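Local coordinates for capsid polyprotein (Turkey astrovirus 2, PDB 3TS3) that forms, through this projection domain, the dimeric spike of the virion, while the whole polyprotein probably self-assembles into an icosahedral T=3 immature capsid, at residues 15-20 and 107-112; 28-33 and 89-94; 34-39 and 80-85; 143-148 and 188-193. All coordinates share one frame; numbering follows the deposited sequence. Where two conformers were deposited one is given.

Contact 1: 15-20 and 107-112; sequences PYFVYN and QHIKDY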
loop_
_atom_site.group_PDB
_atom_site.type_symbol
_atom_site.label_atom_id
_atom_site.label_comp_id
_atom_site.label_asym_id
_atom_site.label_seq_id
_atom_site.Cartn_x
_atom_site.Cartn_y
_atom_site.Cartn_z
ATOM N N PRO C 15 14.179 -6.625 15.871
ATOM C CA PRO C 15 13.982 -6.863 17.310
ATOM C C PRO C 15 12.596 -7.313 17.793
ATOM O O PRO C 15 12.507 -8.106 18.719
ATOM C CB PRO C 15 14.393 -5.538 17.946
ATOM C CG PRO C 15 14.154 -4.527 16.908
ATOM C CD PRO C 15 14.378 -5.196 15.580
ATOM N N TYR C 16 11.546 -6.779 17.187
ATOM C CA TYR C 16 10.177 -7.075 17.599
ATOM C C TYR C 16 9.264 -7.051 16.388
ATOM O O TYR C 16 9.666 -6.621 15.327
ATOM C CB TYR C 16 9.687 -6.071 18.655
ATOM C CG TYR C 16 10.560 -6.033 19.884
ATOM C CD1 TYR C 16 11.489 -5.031 20.056
ATOM C CD2 TYR C 16 10.477 -7.024 20.850
ATOM C CE1 TYR C 16 12.296 -4.995 21.157
ATOM C CE2 TYR C 16 11.284 -6.992 21.960
ATOM C CZ TYR C 16 12.194 -5.977 22.102
ATOM O OH TYR C 16 13.026 -5.922 23.194
ATOM N N PHE C 17 8.026 -7.493 16.569
ATOM C CA PHE C 17 7.082 -7.524 15.465
ATOM C C PHE C 17 6.932 -6.085 14.958
ATOM O O PHE C 17 7.033 -5.837 13.760
ATOM C CB PHE C 17 5.738 -8.062 15.990
ATOM C CG PHE C 17 4.748 -8.448 14.915
ATOM C CD1 PHE C 17 4.198 -7.501 14.088
ATOM C CD2 PHE C 17 4.340 -9.757 14.782
ATOM C CE1 PHE C 17 3.283 -7.858 13.132
ATOM C CE2 PHE C 17 3.423 -10.120 13.826
ATOM C CZ PHE C 17 2.895 -9.171 12.998
ATOM N N VAL C 18 6.720 -5.144 15.878
ATOM C CA VAL C 18 6.713 -3.725 15.551
ATOM C C VAL C 18 7.713 -3.051 16.479
ATOM O O VAL C 18 7.697 -3.289 17.670
ATOM C CB VAL C 18 5.332 -3.083 15.762
ATOM C CG1 VAL C 18 5.346 -1.608 15.321
ATOM C CG2 VAL C 18 4.261 -3.870 15.038
ATOM N N TYR C 19 8.590 -2.231 15.919
ATOM C CA TYR C 19 9.610 -1.559 16.711
ATOM C C TYR C 19 9.839 -0.125 16.243
ATOM O O TYR C 19 9.475 0.249 15.143
ATOM C CB TYR C 19 10.918 -2.363 16.689
ATOM C CG TYR C 19 11.449 -2.580 15.296
ATOM C CD1 TYR C 19 10.962 -3.601 14.497
ATOM C CD2 TYR C 19 12.416 -1.747 14.773
ATOM C CE1 TYR C 19 11.428 -3.778 13.218
ATOM C CE2 TYR C 19 12.885 -1.917 13.493
ATOM C CZ TYR C 19 12.385 -2.938 12.720
ATOM O OH TYR C 19 12.846 -3.122 11.445
ATOM N N ASN C 20 10.424 0.680 17.115
ATOM C CA ASN C 20 10.755 2.063 16.790
ATOM C C ASN C 20 12.231 2.270 16.431
ATOM O O ASN C 20 13.009 1.330 16.440
ATOM C CB ASN C 20 10.245 3.042 17.857
ATOM C CG ASN C 20 10.989 2.941 19.171
ATOM O OD1 ASN C 20 12.093 2.429 19.237
ATOM N ND2 ASN C 20 10.380 3.468 20.224
ATOM N N GLN C 107 10.520 -14.211 12.041
ATOM C CA GLN C 107 11.136 -14.170 13.358
ATOM C C GLN C 107 10.115 -13.932 14.462
ATOM O O GLN C 107 10.361 -14.231 15.620
ATOM C CB GLN C 107 12.211 -13.094 13.421
ATOM C CG GLN C 107 13.379 -13.345 12.514
ATOM C CD GLN C 107 14.213 -12.101 12.282
ATOM O OE1 GLN C 107 14.496 -11.346 13.207
ATOM N NE2 GLN C 107 14.616 -11.894 11.042
ATOM N N HIS C 108 8.997 -13.325 14.099
ATOM C CA HIS C 108 8.004 -12.913 15.081
ATOM C C HIS C 108 6.593 -13.466 14.906
ATOM O O HIS C 108 5.752 -13.286 15.775
ATOM C CB HIS C 108 7.937 -11.386 15.073
ATOM C CG HIS C 108 9.285 -10.739 15.058
ATOM N ND1 HIS C 108 10.088 -10.670 16.174
ATOM C CD2 HIS C 108 9.985 -10.161 14.053
ATOM C CE1 HIS C 108 11.221 -10.069 15.858
ATOM N NE2 HIS C 108 11.183 -9.751 14.578
ATOM N N ILE C 109 6.337 -14.108 13.778
ATOM C CA ILE C 109 4.988 -14.531 13.420
ATOM C C ILE C 109 4.403 -15.553 14.389
ATOM O O ILE C 109 3.201 -15.626 14.554
ATOM C CB ILE C 109 4.878 -14.954 11.931
ATOM C CG1 ILE C 109 3.415 -15.027 11.491
ATOM C CG2 ILE C 109 5.618 -16.257 11.663
ATOM C CD1 ILE C 109 2.682 -13.713 11.557
ATOM N N LYS C 110 5.274 -16.316 15.031
ATOM C CA LYS C 110 4.845 -17.324 15.988
ATOM C C LYS C 110 4.999 -16.854 17.431
ATOM O O LYS C 110 5.014 -17.661 18.345
ATOM C CB LYS C 110 5.574 -18.649 15.762
ATOM C CG LYS C 110 5.332 -19.250 14.394
ATOM C CD LYS C 110 5.999 -20.601 14.298
ATOM C CE LYS C 110 6.035 -21.107 12.880
ATOM N NZ LYS C 110 6.753 -22.420 12.807
ATOM N N ASP C 111 5.117 -15.546 17.624
ATOM C CA ASP C 111 5.213 -14.984 18.961
ATOM C C ASP C 111 3.811 -14.749 19.495
ATOM O O ASP C 111 3.285 -13.653 19.425
ATOM C CB ASP C 111 5.985 -13.668 18.956
ATOM C CG ASP C 111 6.177 -13.122 20.343
ATOM O OD1 ASP C 111 5.771 -13.821 21.289
ATOM O OD2 ASP C 111 6.707 -12.008 20.485
ATOM N N TYR C 112 3.241 -15.809 20.048
ATOM C CA TYR C 112 1.863 -15.834 20.526
ATOM C C TYR C 112 1.621 -14.912 21.708
ATOM O O TYR C 112 0.490 -14.605 22.039
ATOM C CB TYR C 112 1.402 -17.266 20.786
ATOM C CG TYR C 112 1.385 -18.092 19.516
ATOM C CD1 TYR C 112 0.445 -17.858 18.530
ATOM C CD2 TYR C 112 2.319 -19.091 19.299
ATOM C CE1 TYR C 112 0.432 -18.594 17.377
ATOM C CE2 TYR C 112 2.311 -19.833 18.151
ATOM C CZ TYR C 112 1.368 -19.581 17.190
ATOM O OH TYR C 112 1.363 -20.323 16.038
HETATM O O HOH W 1 7.443 -9.057 18.923
#

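Contact 2: 28-33 and 89-94; sequences TTETGV and FGQPRL. With SO4 (sulfate ion), chain I.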
loop_
_atom_site.group_PDB
_atom_site.type_symbol
_atom_site.label_atom_id
_atom_site.label_comp_id
_atom_site.label_asym_id
_atom_site.label_seq_id
_atom_site.Cartn_x
_atom_site.Cartn_y
_atom_site.Cartn_z
ATOM N N THR C 28 1.405 -4.609 20.006
ATOM C CA THR C 28 0.424 -4.859 18.956
ATOM C C THR C 28 -1.017 -4.869 19.467
ATOM O O THR C 28 -1.917 -5.258 18.753
ATOM C CB THR C 28 0.708 -6.155 18.172
ATOM O OG1 THR C 28 0.743 -7.276 19.062
ATOM C CG2 THR C 28 2.031 -6.050 17.436
ATOM N N THR C 29 -1.221 -4.447 20.710
ATOM C CA THR C 29 -2.567 -4.386 21.261
ATOM C C THR C 29 -3.468 -3.402 20.531
ATOM O O THR C 29 -4.636 -3.686 20.320
ATOM C CB THR C 29 -2.570 -3.966 22.726
ATOM O OG1 THR C 29 -1.818 -4.900 23.490
ATOM C CG2 THR C 29 -3.991 -3.945 23.245
ATOM N N GLU C 30 -2.932 -2.239 20.182
ATOM C CA GLU C 30 -3.723 -1.223 19.498
ATOM C C GLU C 30 -3.930 -1.475 18.018
ATOM O O GLU C 30 -3.064 -1.996 17.325
ATOM C CB GLU C 30 -3.109 0.181 19.598
ATOM C CG GLU C 30 -2.436 0.586 20.873
ATOM C CD GLU C 30 -1.424 1.701 20.611
ATOM O OE1 GLU C 30 -1.733 2.620 19.816
ATOM O OE2 GLU C 30 -0.310 1.647 21.171
ATOM N N THR C 31 -5.065 -1.005 17.540
ATOM C CA THR C 31 -5.367 -0.979 16.137
ATOM C C THR C 31 -4.381 -0.050 15.436
ATOM O O THR C 31 -3.962 0.958 15.984
ATOM C CB THR C 31 -6.784 -0.417 15.927
ATOM O OG1 THR C 31 -7.749 -1.457 16.121
ATOM C CG2 THR C 31 -6.940 0.181 14.543
ATOM N N GLY C 32 -4.012 -0.406 14.215
ATOM C CA GLY C 32 -3.185 0.444 13.376
ATOM C C GLY C 32 -1.708 0.569 13.678
ATOM O O GLY C 32 -1.088 1.525 13.246
ATOM N N VAL C 33 -1.148 -0.401 14.392
ATOM C CA VAL C 33 0.320 -0.325 14.697
ATOM C C VAL C 33 1.175 -0.975 13.582
ATOM O O VAL C 33 2.325 -0.589 13.441
ATOM C CB VAL C 33 0.599 -1.062 16.029
ATOM C CG1 VAL C 33 2.070 -1.083 16.324
ATOM C CG2 VAL C 33 -0.156 -0.392 17.180
ATOM N N PHE C 89 4.518 -1.848 7.096
ATOM C CA PHE C 89 4.844 -0.476 7.452
ATOM C C PHE C 89 4.479 -0.315 8.915
ATOM O O PHE C 89 3.489 -0.854 9.368
ATOM C CB PHE C 89 4.010 0.544 6.671
ATOM C CG PHE C 89 4.483 0.804 5.264
ATOM C CD1 PHE C 89 4.089 -0.015 4.235
ATOM C CD2 PHE C 89 5.280 1.892 4.975
ATOM C CE1 PHE C 89 4.492 0.227 2.952
ATOM C CE2 PHE C 89 5.700 2.138 3.691
ATOM C CZ PHE C 89 5.297 1.313 2.674
ATOM N N GLY C 90 5.289 0.441 9.634
ATOM C CA GLY C 90 5.027 0.758 11.023
ATOM C C GLY C 90 4.001 1.856 11.221
ATOM O O GLY C 90 3.731 2.631 10.323
ATOM N N GLN C 91 3.502 1.952 12.446
ATOM C CA GLN C 91 2.496 2.921 12.832
ATOM C C GLN C 91 3.038 4.284 12.418
ATOM O O GLN C 91 4.205 4.551 12.590
ATOM C CB GLN C 91 2.376 2.853 14.360
ATOM C CG GLN C 91 1.326 3.753 14.987
ATOM C CD GLN C 91 1.399 3.748 16.501
ATOM O OE1 GLN C 91 2.442 3.481 17.077
ATOM N NE2 GLN C 91 0.286 4.051 17.140
ATOM N N PRO C 92 2.182 5.152 11.887
ATOM C CA PRO C 92 2.667 6.381 11.261
ATOM C C PRO C 92 3.492 7.273 12.186
ATOM O O PRO C 92 4.468 7.834 11.726
ATOM C CB PRO C 92 1.373 7.078 10.823
ATOM C CG PRO C 92 0.463 5.946 10.492
ATOM C CD PRO C 92 0.805 4.837 11.461
ATOM N N ARG C 93 3.147 7.360 13.464
ATOM C CA ARG C 93 3.888 8.233 14.376
ATOM C C ARG C 93 5.365 7.826 14.527
ATOM O O ARG C 93 6.199 8.639 14.883
ATOM C CB ARG C 93 3.205 8.303 15.751
ATOM C CG ARG C 93 3.241 6.995 16.497
ATOM C CD ARG C 93 2.620 7.047 17.875
ATOM N NE ARG C 93 2.767 5.743 18.505
ATOM C CZ ARG C 93 3.815 5.364 19.231
ATOM N NH1 ARG C 93 4.812 6.209 19.471
ATOM N NH2 ARG C 93 3.851 4.139 19.736
ATOM N N LEU C 94 5.653 6.553 14.300
ATOM C CA LEU C 94 7.009 6.025 14.402
ATOM C C LEU C 94 7.986 6.543 13.350
ATOM O O LEU C 94 9.166 6.707 13.619
ATOM C CB LEU C 94 6.988 4.500 14.386
ATOM C CG LEU C 94 6.126 3.814 15.448
ATOM C CD1 LEU C 94 6.201 2.313 15.269
ATOM C CD2 LEU C 94 6.605 4.216 16.841
HETATM S S SO4 I . 1.632 -5.763 25.916
HETATM O O1 SO4 I . 1.096 -6.392 27.126
HETATM O O2 SO4 I . 1.824 -6.775 24.886
HETATM O O3 SO4 I . 0.684 -4.750 25.461
HETATM O O4 SO4 I . 2.903 -5.113 26.227
#

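Contact 3: 34-39 and 80-85; sequences FCLAAI and LDVTQT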
loop_
_atom_site.group_PDB
_atom_site.type_symbol
_atom_site.label_atom_id
_atom_site.label_comp_id
_atom_site.label_asym_id
_atom_site.label_seq_id
_atom_site.Cartn_x
_atom_site.Cartn_y
_atom_site.Cartn_z
ATOM N N PHE C 34 0.540 -1.759 12.721
ATOM C CA PHE C 34 1.211 -2.191 11.495
ATOM C C PHE C 34 0.280 -2.269 10.287
ATOM O O PHE C 34 -0.908 -2.522 10.412
ATOM C CB PHE C 34 2.027 -3.465 11.663
ATOM C CG PHE C 34 1.222 -4.661 12.079
ATOM C CD1 PHE C 34 0.708 -5.536 11.139
ATOM C CD2 PHE C 34 1.030 -4.940 13.410
ATOM C CE1 PHE C 34 -0.004 -6.644 11.528
ATOM C CE2 PHE C 34 0.318 -6.048 13.795
ATOM C CZ PHE C 34 -0.195 -6.896 12.856
ATOM N N CYS C 35 0.860 -2.049 9.118
ATOM C CA CYS C 35 0.146 -2.052 7.865
ATOM C C CYS C 35 0.762 -3.060 6.904
ATOM O O CYS C 35 1.962 -3.045 6.689
ATOM C CB CYS C 35 0.222 -0.651 7.258
ATOM S SG CYS C 35 -0.285 -0.527 5.529
ATOM N N LEU C 36 -0.077 -3.903 6.314
ATOM C CA LEU C 36 0.380 -4.846 5.307
ATOM C C LEU C 36 0.225 -4.227 3.928
ATOM O O LEU C 36 -0.872 -3.893 3.510
ATOM C CB LEU C 36 -0.433 -6.144 5.360
ATOM C CG LEU C 36 -0.182 -7.143 4.224
ATOM C CD1 LEU C 36 1.212 -7.757 4.321
ATOM C CD2 LEU C 36 -1.253 -8.228 4.218
ATOM N N ALA C 37 1.344 -4.088 3.226
ATOM C CA ALA C 37 1.359 -3.602 1.852
ATOM C C ALA C 37 1.925 -4.726 0.993
ATOM O O ALA C 37 2.893 -5.355 1.363
ATOM C CB ALA C 37 2.208 -2.339 1.727
ATOM N N ALA C 38 1.271 -5.017 -0.118
ATOM C CA ALA C 38 1.715 -6.111 -0.963
ATOM C C ALA C 38 1.154 -6.018 -2.376
ATOM O O ALA C 38 0.146 -5.364 -2.606
ATOM C CB ALA C 38 1.340 -7.438 -0.332
ATOM N N ILE C 39 1.768 -6.779 -3.277
ATOM C CA ILE C 39 1.105 -7.199 -4.507
ATOM C C ILE C 39 0.842 -8.678 -4.156
ATOM O O ILE C 39 1.756 -9.484 -4.162
ATOM C CB ILE C 39 2.003 -7.169 -5.747
ATOM C CG1 ILE C 39 2.555 -5.766 -5.995
ATOM C CG2 ILE C 39 1.237 -7.689 -6.949
ATOM C CD1 ILE C 39 1.542 -4.744 -5.922
ATOM N N LEU C 80 -5.473 -15.144 -0.818
ATOM C CA LEU C 80 -4.336 -14.623 -1.569
ATOM C C LEU C 80 -3.021 -14.798 -0.814
ATOM O O LEU C 80 -2.994 -14.796 0.401
ATOM C CB LEU C 80 -4.551 -13.151 -1.923
ATOM C CG LEU C 80 -5.778 -12.818 -2.768
ATOM C CD1 LEU C 80 -5.687 -11.368 -3.214
ATOM C CD2 LEU C 80 -5.864 -13.736 -3.968
ATOM N N ASP C 81 -1.938 -14.946 -1.565
ATOM C CA ASP C 81 -0.615 -15.162 -0.997
ATOM C C ASP C 81 0.163 -13.848 -1.041
ATOM O O ASP C 81 0.327 -13.266 -2.093
ATOM C CB ASP C 81 0.096 -16.224 -1.845
ATOM C CG ASP C 81 1.533 -16.460 -1.428
ATOM O OD1 ASP C 81 1.893 -16.163 -0.289
ATOM O OD2 ASP C 81 2.288 -16.972 -2.269
ATOM N N VAL C 82 0.607 -13.363 0.115
ATOM C CA VAL C 82 1.380 -12.128 0.166
ATOM C C VAL C 82 2.843 -12.377 0.526
ATOM O O VAL C 82 3.574 -11.460 0.822
ATOM C CB VAL C 82 0.746 -11.085 1.111
ATOM C CG1 VAL C 82 -0.586 -10.615 0.549
ATOM C CG2 VAL C 82 0.583 -11.657 2.513
ATOM N N THR C 83 3.262 -13.632 0.474
ATOM C CA THR C 83 4.609 -13.978 0.899
ATOM C C THR C 83 5.751 -13.343 0.110
ATOM O O THR C 83 6.712 -12.870 0.691
ATOM C CB THR C 83 4.811 -15.507 0.833
ATOM O OG1 THR C 83 3.702 -16.164 1.453
ATOM C CG2 THR C 83 6.090 -15.911 1.531
ATOM N N GLN C 84 5.678 -13.368 -1.211
ATOM C CA GLN C 84 6.786 -12.841 -1.992
ATOM C C GLN C 84 7.040 -11.334 -1.876
ATOM O O GLN C 84 8.170 -10.912 -1.695
ATOM C CB GLN C 84 6.642 -13.229 -3.469
ATOM C CG GLN C 84 7.844 -12.814 -4.317
ATOM C CD GLN C 84 7.857 -13.455 -5.681
ATOM O OE1 GLN C 84 6.837 -13.571 -6.330
ATOM N NE2 GLN C 84 9.029 -13.861 -6.121
ATOM N N THR C 85 5.989 -10.534 -2.024
ATOM C CA THR C 85 6.155 -9.082 -2.048
ATOM C C THR C 85 5.732 -8.323 -0.788
ATOM O O THR C 85 5.980 -7.138 -0.670
ATOM C CB THR C 85 5.429 -8.474 -3.255
ATOM O OG1 THR C 85 4.016 -8.493 -3.037
ATOM C CG2 THR C 85 5.751 -9.271 -4.503
HETATM O O HOH W 2 3.208 -11.487 -2.738
#

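Contact 4: 143-148 and 188-193; sequences VISMGD and WNWSYS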
loop_
_atom_site.group_PDB
_atom_site.type_symbol
_atom_site.label_atom_id
_atom_site.label_comp_id
_atom_site.label_asym_id
_atom_site.label_seq_id
_atom_site.Cartn_x
_atom_site.Cartn_y
_atom_site.Cartn_z
ATOM N N VAL C 143 -2.857 -16.444 13.342
ATOM C CA VAL C 143 -3.889 -15.662 12.690
ATOM C C VAL C 143 -3.914 -14.250 13.266
ATOM O O VAL C 143 -3.734 -14.061 14.460
ATOM C CB VAL C 143 -5.282 -16.333 12.744
ATOM C CG1 VAL C 143 -5.747 -16.545 14.168
ATOM C CG2 VAL C 143 -6.291 -15.520 11.960
ATOM N N ILE C 144 -4.095 -13.267 12.397
ATOM C CA ILE C 144 -4.131 -11.880 12.832
ATOM C C ILE C 144 -5.366 -11.162 12.304
ATOM O O ILE C 144 -5.646 -11.199 11.123
ATOM C CB ILE C 144 -2.869 -11.116 12.381
ATOM C CG1 ILE C 144 -1.613 -11.748 12.985
ATOM C CG2 ILE C 144 -2.968 -9.642 12.754
ATOM C CD1 ILE C 144 -0.317 -11.252 12.364
ATOM N N SER C 145 -6.082 -10.493 13.198
ATOM C CA SER C 145 -7.238 -9.686 12.832
ATOM C C SER C 145 -6.774 -8.400 12.153
ATOM O O SER C 145 -5.968 -7.676 12.699
ATOM C CB SER C 145 -8.015 -9.361 14.107
ATOM O OG SER C 145 -8.922 -8.302 13.921
ATOM N N MET C 146 -7.297 -8.122 10.963
ATOM C CA MET C 146 -6.942 -7.044 10.098
ATOM C C MET C 146 -8.198 -6.390 9.626
ATOM O O MET C 146 -9.267 -6.952 9.602
ATOM C CB MET C 146 -6.131 -7.523 8.883
ATOM C CG MET C 146 -4.900 -8.384 9.196
ATOM S SD MET C 146 -3.540 -7.445 9.923
ATOM C CE MET C 146 -3.026 -6.395 8.562
ATOM N N GLY C 147 -8.052 -5.242 9.030
ATOM C CA GLY C 147 -9.108 -4.575 8.303
ATOM C C GLY C 147 -8.546 -3.739 7.185
ATOM O O GLY C 147 -7.437 -3.222 7.290
ATOM N N ASP C 148 -9.323 -3.601 6.120
ATOM C CA ASP C 148 -8.945 -2.726 5.026
ATOM C C ASP C 148 -9.317 -1.289 5.378
ATOM O O ASP C 148 -9.838 -1.029 6.441
ATOM C CB ASP C 148 -9.486 -3.194 3.669
ATOM C CG ASP C 148 -10.974 -2.988 3.515
ATOM O OD1 ASP C 148 -11.555 -2.262 4.324
ATOM O OD2 ASP C 148 -11.532 -3.562 2.571
ATOM N N TRP C 188 -4.651 -3.005 7.725
ATOM C CA TRP C 188 -4.051 -2.598 8.986
ATOM C C TRP C 188 -4.537 -3.509 10.117
ATOM O O TRP C 188 -5.646 -4.013 10.069
ATOM C CB TRP C 188 -4.434 -1.150 9.299
ATOM C CG TRP C 188 -3.820 -0.108 8.402
ATOM C CD1 TRP C 188 -4.261 0.280 7.171
ATOM C CD2 TRP C 188 -2.684 0.706 8.696
ATOM N NE1 TRP C 188 -3.457 1.274 6.674
ATOM C CE2 TRP C 188 -2.487 1.558 7.597
ATOM C CE3 TRP C 188 -1.817 0.799 9.782
ATOM C CZ2 TRP C 188 -1.457 2.473 7.547
ATOM C CZ3 TRP C 188 -0.803 1.713 9.734
ATOM C CH2 TRP C 188 -0.627 2.536 8.624
ATOM N N ASN C 189 -3.708 -3.727 11.132
ATOM C CA ASN C 189 -4.141 -4.593 12.223
ATOM C C ASN C 189 -5.328 -4.005 12.988
ATOM O O ASN C 189 -5.431 -2.809 13.184
ATOM C CB ASN C 189 -2.988 -4.981 13.152
ATOM C CG ASN C 189 -2.645 -3.898 14.143
ATOM O OD1 ASN C 189 -2.094 -2.878 13.786
ATOM N ND2 ASN C 189 -2.956 -4.136 15.403
ATOM N N TRP C 190 -6.248 -4.874 13.371
ATOM C CA TRP C 190 -7.484 -4.466 14.010
ATOM C C TRP C 190 -7.549 -5.142 15.373
ATOM O O TRP C 190 -7.607 -6.358 15.466
ATOM C CB TRP C 190 -8.614 -4.923 13.085
ATOM C CG TRP C 190 -10.034 -4.713 13.508
ATOM C CD1 TRP C 190 -10.549 -4.796 14.761
ATOM C CD2 TRP C 190 -11.139 -4.446 12.635
ATOM N NE1 TRP C 190 -11.902 -4.570 14.732
ATOM C CE2 TRP C 190 -12.290 -4.360 13.437
ATOM C CE3 TRP C 190 -11.262 -4.267 11.258
ATOM C CZ2 TRP C 190 -13.543 -4.098 12.906
ATOM C CZ3 TRP C 190 -12.509 -4.005 10.735
ATOM C CH2 TRP C 190 -13.632 -3.929 11.555
ATOM N N SER C 191 -7.548 -4.333 16.422
ATOM C CA SER C 191 -7.539 -4.832 17.791
ATOM C C SER C 191 -8.766 -5.681 18.092
ATOM O O SER C 191 -9.857 -5.365 17.673
ATOM C CB SER C 191 -7.494 -3.650 18.760
ATOM O OG SER C 191 -7.784 -4.070 20.072
ATOM N N TYR C 192 -8.568 -6.744 18.859
ATOM C CA TYR C 192 -9.651 -7.671 19.177
ATOM C C TYR C 192 -10.775 -7.017 19.985
ATOM O O TYR C 192 -11.885 -7.504 19.999
ATOM C CB TYR C 192 -9.115 -8.966 19.809
ATOM C CG TYR C 192 -8.221 -9.716 18.848
ATOM C CD1 TYR C 192 -8.756 -10.543 17.874
ATOM C CD2 TYR C 192 -6.849 -9.556 18.884
ATOM C CE1 TYR C 192 -7.945 -11.196 16.973
ATOM C CE2 TYR C 192 -6.037 -10.204 17.993
ATOM C CZ TYR C 192 -6.584 -11.023 17.042
ATOM O OH TYR C 192 -5.768 -11.667 16.156
ATOM N N SER C 193 -10.477 -5.902 20.635
ATOM C CA SER C 193 -11.487 -5.191 21.412
ATOM C C SER C 193 -12.214 -4.070 20.657
ATOM O O SER C 193 -13.068 -3.401 21.218
ATOM C CB SER C 193 -10.877 -4.654 22.702
ATOM O OG SER C 193 -9.643 -4.026 22.445
#

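Contact 1: 15-20 and 107-112
The imidazole of His108 lies against the peptide group that joins Tyr16 to Phe17. Tyr16 C sits 3.6 Å above the plane of the His108 ring, over its centre, and Phe17 N lies over the same face but nearer the rim; Gln107 CB occupies the opposite face. The second ring, that of Phe17, has His108 O at its edge, 3.9 Å from Phe17 CD2, and it meets Ile109 obliquely, with CE2 4.3 Å from Ile109 CD1. The first torsion of His108 (chi1 -45°) sets CG beside its own backbone N, and the side chain slides past that of Phe17 in the opposite direction. The tip of the imidazole, NE2, is hydrogen-bonded to Thr14 OG1, which helps to set how the ring is turned. Between the segments, then, the join is one of packing plus a water. A type I turn from His108 to Asp111, closed by Asp111 N donating to His108 O over 3.0 Å, presents residues 107-112, part of the loop between helix 102-105 and strand 117-119, to the segment ahead of strand 34-37. The water accepts from Phe17 N at 2.9 Å and donates weakly to Asp111 OD2. Further in, the Phe17 ring meets that of Phe34 and packs on Ile144 of strand 142-148.

Contact 2: 28-33 and 89-94
Val33 and Gln91 run closest, their CA atoms 4.3 Å apart, because a type II turn from Glu30 to Val33 swings the chain up to the end of strand 87-90. Gln91 does most of the touching. Its CG is anti to the backbone N (chi1 -178°), and the stem of the side chain lies against two carbonyls of the turn: CB lies 3.6 Å from Val33 O, and CG 3.7 Å from Gly32 O. Beyond CG the chain stays extended and crosses the side chain of Glu30 at about a right angle. Gly32 takes the third position of the turn with positive phi (75°), as is common at that position of a type II turn, and its carbonyl also nears the Pro92 ring, where O and Pro92 CD are 4.2 Å apart. This turn is the lead-in to strand 34-37, which pairs with 87-90 in the large antiparallel sheet of the spike domain; past Gly90 segment 89-94 leaves the sheet and bends back, with Leu94 N bonded to Gln91 O at 3.0 Å. Phe89 and Pro92 pack on Ile39 of the second subunit. Toward solvent, Glu30 OE2 and Arg93 NH2 stand 5.1 Å apart, opposite charges not in contact. Thr29 OG1 makes at most a weak contact, 3.2 Å, with O3 of a sulfate, probably from the crystallisation liquor, which is hydrogen-bonded to Ser27 OG and Arg25 NH2.

Contact 3: 34-39 and 80-85
Val82 makes the close-packed half of this contact, wedged against the side chains at the end of strand 34-37. Its CG1 lies 3.8 Å from Ala38 CB, and its CG2 meets Leu36 CD2 at 4.2 Å. Leu36 in turn packs on Met146 of strand 142-148, so the apolar half runs on into the sheet. Thr85 closes the other end: OG1, set between its own backbone N and carbonyl carbon (chi1 74°), donates to Ile39 O over 2.7 Å. That hydroxyl meets the carbonyl at a C=O...donor angle of 112°, from 38° above the carbonyl plane. The looser side holds a water. It lies 2.9 Å from Ile39 O, accepts from Thr85 N, and makes at most a weak, long bond to Asp81 O. Next to it, partly exposed Asp81 forms an Asx turn: OD1 accepts Thr83 N at 3.0 Å from above the carboxylate plane, while Thr83 OG1 donates to the syn lone pair of Asp81 OD1. The second subunit covers this end too, with Gly97 of that chain on Thr85 and its Tyr186 OH bonded to Ala38 N. Where strand pairing has stopped, the buried carbonyl of Ile39 is thus satisfied by a threonine hydroxyl, with a water close by, and not by a backbone N-H of residues 80-85.

Contact 4: 143-148 and 188-193
Gly147 and Trp188 form an antiparallel hydrogen-bonded pair: Gly147 N gives to Trp188 O at 2.9 Å, nearly in line with the C=O, and Trp188 N returns to Gly147 O at 2.8 Å. Ser145 has all its polar atoms engaged. Its O accepts Trp190 N over 2.9 Å, a straight bond (171° at the hydrogen) although the donor sits above the carbonyl plane. Its OG donates to Trp190 O at 2.8 Å and is also bonded to Arg153 NE. Its N turns to Tyr192 OH, 3.2 Å away and also bonded to Ala116 O. In one of its two conformers Met146 brings SD within 3.7 Å of Asn189 CA, while the edge of the Trp190 ring meets Gly147, CE3 to CA 3.7 Å. Trp190 NE1 is bonded to Asp194 O, and the Asn189 amide to Glu30 O and Phe34 N. As the chain peels away beyond Trp190, Ser145 OG and Tyr192 OH supply the further bonds, at the end of an antiparallel strand pair in the spike's main sheet.

In the fold
Contacts 3 and 4 are core, their centres about 8 and 7 Å from that of the chain; those of contacts 1 and 2 lie about 14 Å out. Contact 4 is true strand pairing with five hydrogen bonds; contact 3 mixes apolar packing with one hydroxyl bond and a water; contacts 1 and 2 rest on turns and packing. All meet around strand 34-37: Phe34 is touched by Phe17 of contact 1, Thr28 of contact 2 and Ile144 of contact 4. Thr31 OG1 bonds Ser191 N, tying contact 2 to contact 4. Contacts 2 and 3 interlock across the dimer, Pro92 of one subunit packing on Ile39 of the other; partly buried contact 1 reaches the second subunit through Tyr19 alone.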